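Long-range contact in 3-dehydroquinate dehydratase (Clostridium difficile, PDB 4H3D), which catalyses the cis-dehydration of 3-dehydroquinate to 3-dehydroshikimate through an imine with an active-site lysine, the third step of the chorismate pathway: residues N58-Y70 with Y100-V114. Residues are numbered along the deposited sequence; the frame is centred on the assembly and turned at random.
Sequences NVENIKEVKEVLY and YYTTLNKEISNTGLV
Ile62 and Ile108 interlock where two neighbouring outer helices of the TIM barrel, 62-76 and 98-110, pack side by side. Segments 62-70 and 100-110 run in the same general direction, at 37°, with axes 10.9 Å apart at closest approach. The packing is knobs-into-holes. Ile62 sits among Tyr100, Leu104, Glu107 and Ile108, and Ile108 among Ile62, Val65, Lys66 and Leu69. CG1 of Ile62 lies anti to the backbone N (chi1 -169°), toward helix 98-110, and chi2 of 60° sets CD1 3.7 Å from Leu104 CD1. Ile62 and Leu104 lie alongside each other, pointing opposite ways. On the barrel side, the Val65 side chain crosses that of Ile108 nearly perpendicularly, with Val65 CG1 3.8 Å from Ile108 CD1. Further along, Leu69 CD1 meets Val114 CG1, and Leu69 CD2 meets Thr111 OG1 tip to tip at 3.6 Å. Leu69 touches Leu81, and Ile108 touches Phe83, both of strand 81-84, on the inner side.

The outer side is looser and mostly polar. Lys66, extended beyond CG, runs past Ile108, its CG near Ile108 CD1, and its NZ forms a salt bridge with Glu107 OE1 at 3.1 Å. One water bridges the pair and donates to Glu107 O. Tyr70 meets Leu113 CD1 with its ring edge. At the other end, Tyr100 OH ties down the turn before helix 62-76, donating to Val59 O at 2.6 Å, in the carbonyl plane.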
loop_
_atom_site.group_PDB
_atom_site.type_symbol
_atom_site.label_atom_id
_atom_site.label_comp_id
_atom_site.label_asym_id
_atom_site.label_seq_id
_atom_site.Cartn_x
_atom_site.Cartn_y
_atom_site.Cartn_z
ATOM N N ASN B 58 32.175 15.208 12.280
ATOM C CA ASN B 58 32.525 16.302 13.193
ATOM C C ASN B 58 31.334 16.872 13.962
ATOM O O ASN B 58 31.373 18.025 14.382
ATOM C CB ASN B 58 33.253 17.408 12.407
ATOM C CG ASN B 58 34.577 16.935 11.842
ATOM O OD1 ASN B 58 35.245 16.091 12.431
ATOM N ND2 ASN B 58 34.960 17.474 10.692
ATOM N N VAL B 59 30.300 16.045 14.196
ATOM C CA VAL B 59 29.071 16.501 14.865
ATOM C C VAL B 59 29.332 17.111 16.240
ATOM O O VAL B 59 28.578 17.960 16.688
ATOM C CB VAL B 59 27.984 15.370 14.967
ATOM C CG1 VAL B 59 28.461 14.216 15.825
ATOM C CG2 VAL B 59 26.635 15.929 15.519
ATOM N N GLU B 60 30.407 16.690 16.903
ATOM C CA GLU B 60 30.728 17.207 18.247
ATOM C C GLU B 60 31.300 18.631 18.252
ATOM O O GLU B 60 31.461 19.234 19.313
ATOM C CB GLU B 60 31.672 16.256 18.970
ATOM C CG GLU B 60 31.029 14.932 19.317
ATOM C CD GLU B 60 32.037 13.924 19.810
ATOM O OE1 GLU B 60 32.892 13.478 19.004
ATOM O OE2 GLU B 60 31.954 13.558 20.990
ATOM N N ASN B 61 31.595 19.167 17.071
ATOM C CA ASN B 61 32.078 20.522 16.947
ATOM C C ASN B 61 30.989 21.398 16.317
ATOM O O ASN B 61 30.736 21.339 15.100
ATOM C CB ASN B 61 33.333 20.550 16.129
ATOM C CG ASN B 61 34.036 21.860 16.222
ATOM O OD1 ASN B 61 33.577 22.857 15.683
ATOM N ND2 ASN B 61 35.172 21.878 16.930
ATOM N N ILE B 62 30.356 22.210 17.155
ATOM C CA ILE B 62 29.216 23.007 16.729
ATOM C C ILE B 62 29.550 23.944 15.563
ATOM O O ILE B 62 28.731 24.147 14.678
ATOM C CB ILE B 62 28.605 23.795 17.933
ATOM C CG1 ILE B 62 27.267 24.406 17.549
ATOM C CG2 ILE B 62 29.564 24.855 18.433
ATOM C CD1 ILE B 62 26.259 23.394 17.145
ATOM N N LYS B 63 30.761 24.491 15.560
ATOM C CA LYS B 63 31.181 25.377 14.494
ATOM C C LYS B 63 31.195 24.671 13.126
ATOM O O LYS B 63 30.781 25.256 12.119
ATOM C CB LYS B 63 32.557 25.977 14.818
ATOM C CG LYS B 63 33.061 26.956 13.792
ATOM C CD LYS B 63 34.354 27.630 14.264
ATOM C CE LYS B 63 34.830 28.628 13.257
ATOM N NZ LYS B 63 36.118 29.255 13.642
ATOM N N GLU B 64 31.687 23.433 13.091
ATOM C CA GLU B 64 31.741 22.664 11.828
ATOM C C GLU B 64 30.339 22.232 11.399
ATOM O O GLU B 64 30.023 22.204 10.197
ATOM C CB GLU B 64 32.724 21.480 11.945
ATOM C CG GLU B 64 34.205 21.965 12.021
ATOM C CD GLU B 64 35.224 20.884 12.423
ATOM O OE1 GLU B 64 36.387 20.976 11.987
ATOM O OE2 GLU B 64 34.888 19.971 13.192
ATOM N N VAL B 65 29.479 21.942 12.372
ATOM C CA VAL B 65 28.090 21.611 12.073
ATOM C C VAL B 65 27.415 22.831 11.420
ATOM O O VAL B 65 26.686 22.695 10.427
ATOM C CB VAL B 65 27.278 21.234 13.329
ATOM C CG1 VAL B 65 25.763 21.118 12.977
ATOM C CG2 VAL B 65 27.813 19.929 13.975
ATOM N N LYS B 66 27.642 24.011 11.990
ATOM C CA LYS B 66 27.069 25.248 11.426
ATOM C C LYS B 66 27.585 25.533 10.009
ATOM O O LYS B 66 26.813 25.953 9.148
ATOM C CB LYS B 66 27.321 26.450 12.331
ATOM C CG LYS B 66 26.461 26.464 13.618
ATOM C CD LYS B 66 26.728 27.746 14.420
ATOM C CE LYS B 66 25.995 27.752 15.734
ATOM N NZ LYS B 66 26.319 28.957 16.540
ATOM N N GLU B 67 28.876 25.299 9.786
ATOM C CA GLU B 67 29.491 25.510 8.472
ATOM C C GLU B 67 28.766 24.710 7.390
ATOM O O GLU B 67 28.456 25.239 6.318
ATOM C CB GLU B 67 30.984 25.120 8.495
ATOM C CG GLU B 67 31.870 26.008 9.354
ATOM C CD GLU B 67 33.339 25.575 9.336
ATOM O OE1 GLU B 67 33.753 24.889 8.378
ATOM O OE2 GLU B 67 34.079 25.942 10.261
ATOM N N VAL B 68 28.492 23.438 7.673
ATOM C CA VAL B 68 27.783 22.575 6.721
ATOM C C VAL B 68 26.363 23.092 6.514
ATOM O O VAL B 68 25.882 23.207 5.383
ATOM C CB VAL B 68 27.745 21.107 7.192
ATOM C CG1 VAL B 68 26.890 20.267 6.249
ATOM C CG2 VAL B 68 29.147 20.554 7.279
ATOM N N LEU B 69 25.712 23.444 7.605
ATOM C CA LEU B 69 24.349 23.959 7.544
ATOM C C LEU B 69 24.244 25.190 6.626
ATOM O O LEU B 69 23.290 25.285 5.837
ATOM C CB LEU B 69 23.873 24.305 8.938
ATOM C CG LEU B 69 22.427 24.733 9.093
ATOM C CD1 LEU B 69 21.498 23.653 8.544
ATOM C CD2 LEU B 69 22.139 25.042 10.570
ATOM N N TYR B 70 25.222 26.111 6.734
ATOM C CA TYR B 70 25.268 27.324 5.882
ATOM C C TYR B 70 25.274 26.949 4.427
ATOM O O TYR B 70 24.487 27.467 3.640
ATOM C CB TYR B 70 26.559 28.165 6.047
ATOM C CG TYR B 70 27.015 28.583 7.413
ATOM C CD1 TYR B 70 26.132 28.710 8.484
ATOM C CD2 TYR B 70 28.365 28.984 7.600
ATOM C CE1 TYR B 70 26.598 29.137 9.739
ATOM C CE2 TYR B 70 28.827 29.417 8.816
ATOM C CZ TYR B 70 27.954 29.496 9.890
ATOM O OH TYR B 70 28.439 29.932 11.094
ATOM N N TYR B 100 25.212 17.812 25.480
ATOM C CA TYR B 100 25.545 18.223 24.118
ATOM C C TYR B 100 24.340 18.063 23.191
ATOM O O TYR B 100 24.159 18.848 22.284
ATOM C CB TYR B 100 26.767 17.495 23.541
ATOM C CG TYR B 100 27.164 18.084 22.194
ATOM C CD1 TYR B 100 27.627 19.399 22.105
ATOM C CD2 TYR B 100 27.051 17.350 21.021
ATOM C CE1 TYR B 100 27.963 19.963 20.882
ATOM C CE2 TYR B 100 27.392 17.903 19.793
ATOM C CZ TYR B 100 27.852 19.216 19.737
ATOM O OH TYR B 100 28.197 19.769 18.526
ATOM N N TYR B 101 23.513 17.050 23.432
ATOM C CA TYR B 101 22.322 16.841 22.609
ATOM C C TYR B 101 21.437 18.077 22.689
ATOM O O TYR B 101 20.938 18.557 21.678
ATOM C CB TYR B 101 21.564 15.604 23.086
ATOM C CG TYR B 101 20.286 15.296 22.357
ATOM C CD1 TYR B 101 20.281 14.511 21.215
ATOM C CD2 TYR B 101 19.064 15.750 22.842
ATOM C CE1 TYR B 101 19.081 14.209 20.554
ATOM C CE2 TYR B 101 17.879 15.457 22.202
ATOM C CZ TYR B 101 17.892 14.685 21.054
ATOM O OH TYR B 101 16.701 14.392 20.428
ATOM N N THR B 102 21.255 18.571 23.909
ATOM C CA THR B 102 20.454 19.758 24.175
ATOM C C THR B 102 21.078 20.994 23.524
ATOM O O THR B 102 20.403 21.719 22.800
ATOM C CB THR B 102 20.305 19.974 25.691
ATOM O OG1 THR B 102 19.706 18.800 26.269
ATOM C CG2 THR B 102 19.445 21.198 26.000
ATOM N N THR B 103 22.365 21.198 23.757
ATOM C CA THR B 103 23.101 22.335 23.187
ATOM C C THR B 103 23.073 22.327 21.665
ATOM O O THR B 103 22.810 23.356 21.040
ATOM C CB THR B 103 24.579 22.340 23.657
ATOM O OG1 THR B 103 24.620 22.424 25.079
ATOM C CG2 THR B 103 25.339 23.535 23.061
ATOM N N LEU B 104 23.360 21.177 21.065
ATOM C CA LEU B 104 23.343 21.065 19.602
ATOM C C LEU B 104 21.992 21.507 19.027
ATOM O O LEU B 104 21.925 22.365 18.143
ATOM C CB LEU B 104 23.637 19.632 19.182
ATOM C CG LEU B 104 23.626 19.293 17.692
ATOM C CD1 LEU B 104 24.687 20.089 16.916
ATOM C CD2 LEU B 104 23.838 17.810 17.517
ATOM N N ASN B 105 20.909 20.917 19.522
ATOM C CA ASN B 105 19.595 21.274 19.011
ATOM C C ASN B 105 19.205 22.735 19.243
ATOM O O ASN B 105 18.569 23.354 18.393
ATOM C CB ASN B 105 18.546 20.345 19.575
ATOM C CG ASN B 105 18.520 19.024 18.863
ATOM O OD1 ASN B 105 18.258 18.967 17.664
ATOM N ND2 ASN B 105 18.784 17.943 19.596
ATOM N N LYS B 106 19.568 23.276 20.396
ATOM C CA LYS B 106 19.258 24.665 20.693
ATOM C C LYS B 106 20.058 25.597 19.801
ATOM O O LYS B 106 19.516 26.514 19.215
ATOM C CB LYS B 106 19.521 24.960 22.168
ATOM C CG LYS B 106 18.515 24.281 23.094
ATOM C CD LYS B 106 18.738 24.654 24.558
ATOM C CE LYS B 106 18.368 26.088 24.868
ATOM N NZ LYS B 106 18.843 26.481 26.243
ATOM N N GLU B 107 21.353 25.343 19.684
ATOM C CA GLU B 107 22.210 26.192 18.877
ATOM C C GLU B 107 21.814 26.177 17.422
ATOM O O GLU B 107 21.846 27.218 16.756
ATOM C CB GLU B 107 23.677 25.766 19.011
ATOM C CG GLU B 107 24.309 26.199 20.297
ATOM C CD GLU B 107 24.571 27.691 20.328
ATOM O OE1 GLU B 107 24.965 28.261 19.277
ATOM O OE2 GLU B 107 24.391 28.293 21.405
ATOM N N ILE B 108 21.442 25.004 16.914
ATOM C CA ILE B 108 21.065 24.903 15.525
ATOM C C ILE B 108 19.703 25.560 15.300
ATOM O O ILE B 108 19.508 26.220 14.275
ATOM C CB ILE B 108 21.116 23.439 15.003
ATOM C CG1 ILE B 108 22.550 22.923 15.061
ATOM C CG2 ILE B 108 20.592 23.345 13.563
ATOM C CD1 ILE B 108 23.582 23.864 14.471
ATOM N N SER B 109 18.776 25.401 16.252
ATOM C CA SER B 109 17.467 26.077 16.152
ATOM C C SER B 109 17.665 27.574 16.128
ATOM O O SER B 109 16.929 28.283 15.472
ATOM C CB SER B 109 16.559 25.751 17.344
ATOM O OG SER B 109 16.217 24.397 17.390
ATOM N N ASN B 110 18.668 28.047 16.872
ATOM C CA ASN B 110 18.954 29.473 16.961
ATOM C C ASN B 110 19.466 30.107 15.656
ATOM O O ASN B 110 19.336 31.314 15.475
ATOM C CB ASN B 110 19.961 29.757 18.091
ATOM C CG ASN B 110 20.076 31.223 18.394
ATOM O OD1 ASN B 110 19.070 31.889 18.616
ATOM N ND2 ASN B 110 21.307 31.751 18.391
ATOM N N THR B 111 20.040 29.305 14.753
ATOM C CA THR B 111 20.572 29.852 13.492
ATOM C C THR B 111 19.501 30.412 12.578
ATOM O O THR B 111 19.781 31.272 11.768
ATOM C CB THR B 111 21.334 28.795 12.663
ATOM O OG1 THR B 111 20.429 27.762 12.250
ATOM C CG2 THR B 111 22.488 28.207 13.454
ATOM N N GLY B 112 18.273 29.923 12.713
ATOM C CA GLY B 112 17.199 30.316 11.824
ATOM C C GLY B 112 17.293 29.569 10.487
ATOM O O GLY B 112 16.495 29.801 9.592
ATOM N N LEU B 113 18.253 28.649 10.370
ATOM C CA LEU B 113 18.464 27.901 9.123
ATOM C C LEU B 113 17.681 26.584 9.022
ATOM O O LEU B 113 17.598 26.014 7.930
ATOM C CB LEU B 113 19.960 27.620 8.917
ATOM C CG LEU B 113 20.868 28.853 8.868
ATOM C CD1 LEU B 113 22.314 28.449 8.585
ATOM C CD2 LEU B 113 20.378 29.844 7.813
ATOM N N VAL B 114 17.129 26.088 10.137
ATOM C CA VAL B 114 16.325 24.839 10.110
ATOM C C VAL B 114 14.855 25.134 10.362
ATOM O O VAL B 114 14.507 25.997 11.174
ATOM C CB VAL B 114 16.843 23.761 11.116
ATOM C CG1 VAL B 114 18.294 23.370 10.778
ATOM C CG2 VAL B 114 16.739 24.228 12.548
HETATM O O HOH W 1 23.413 29.401 17.422
#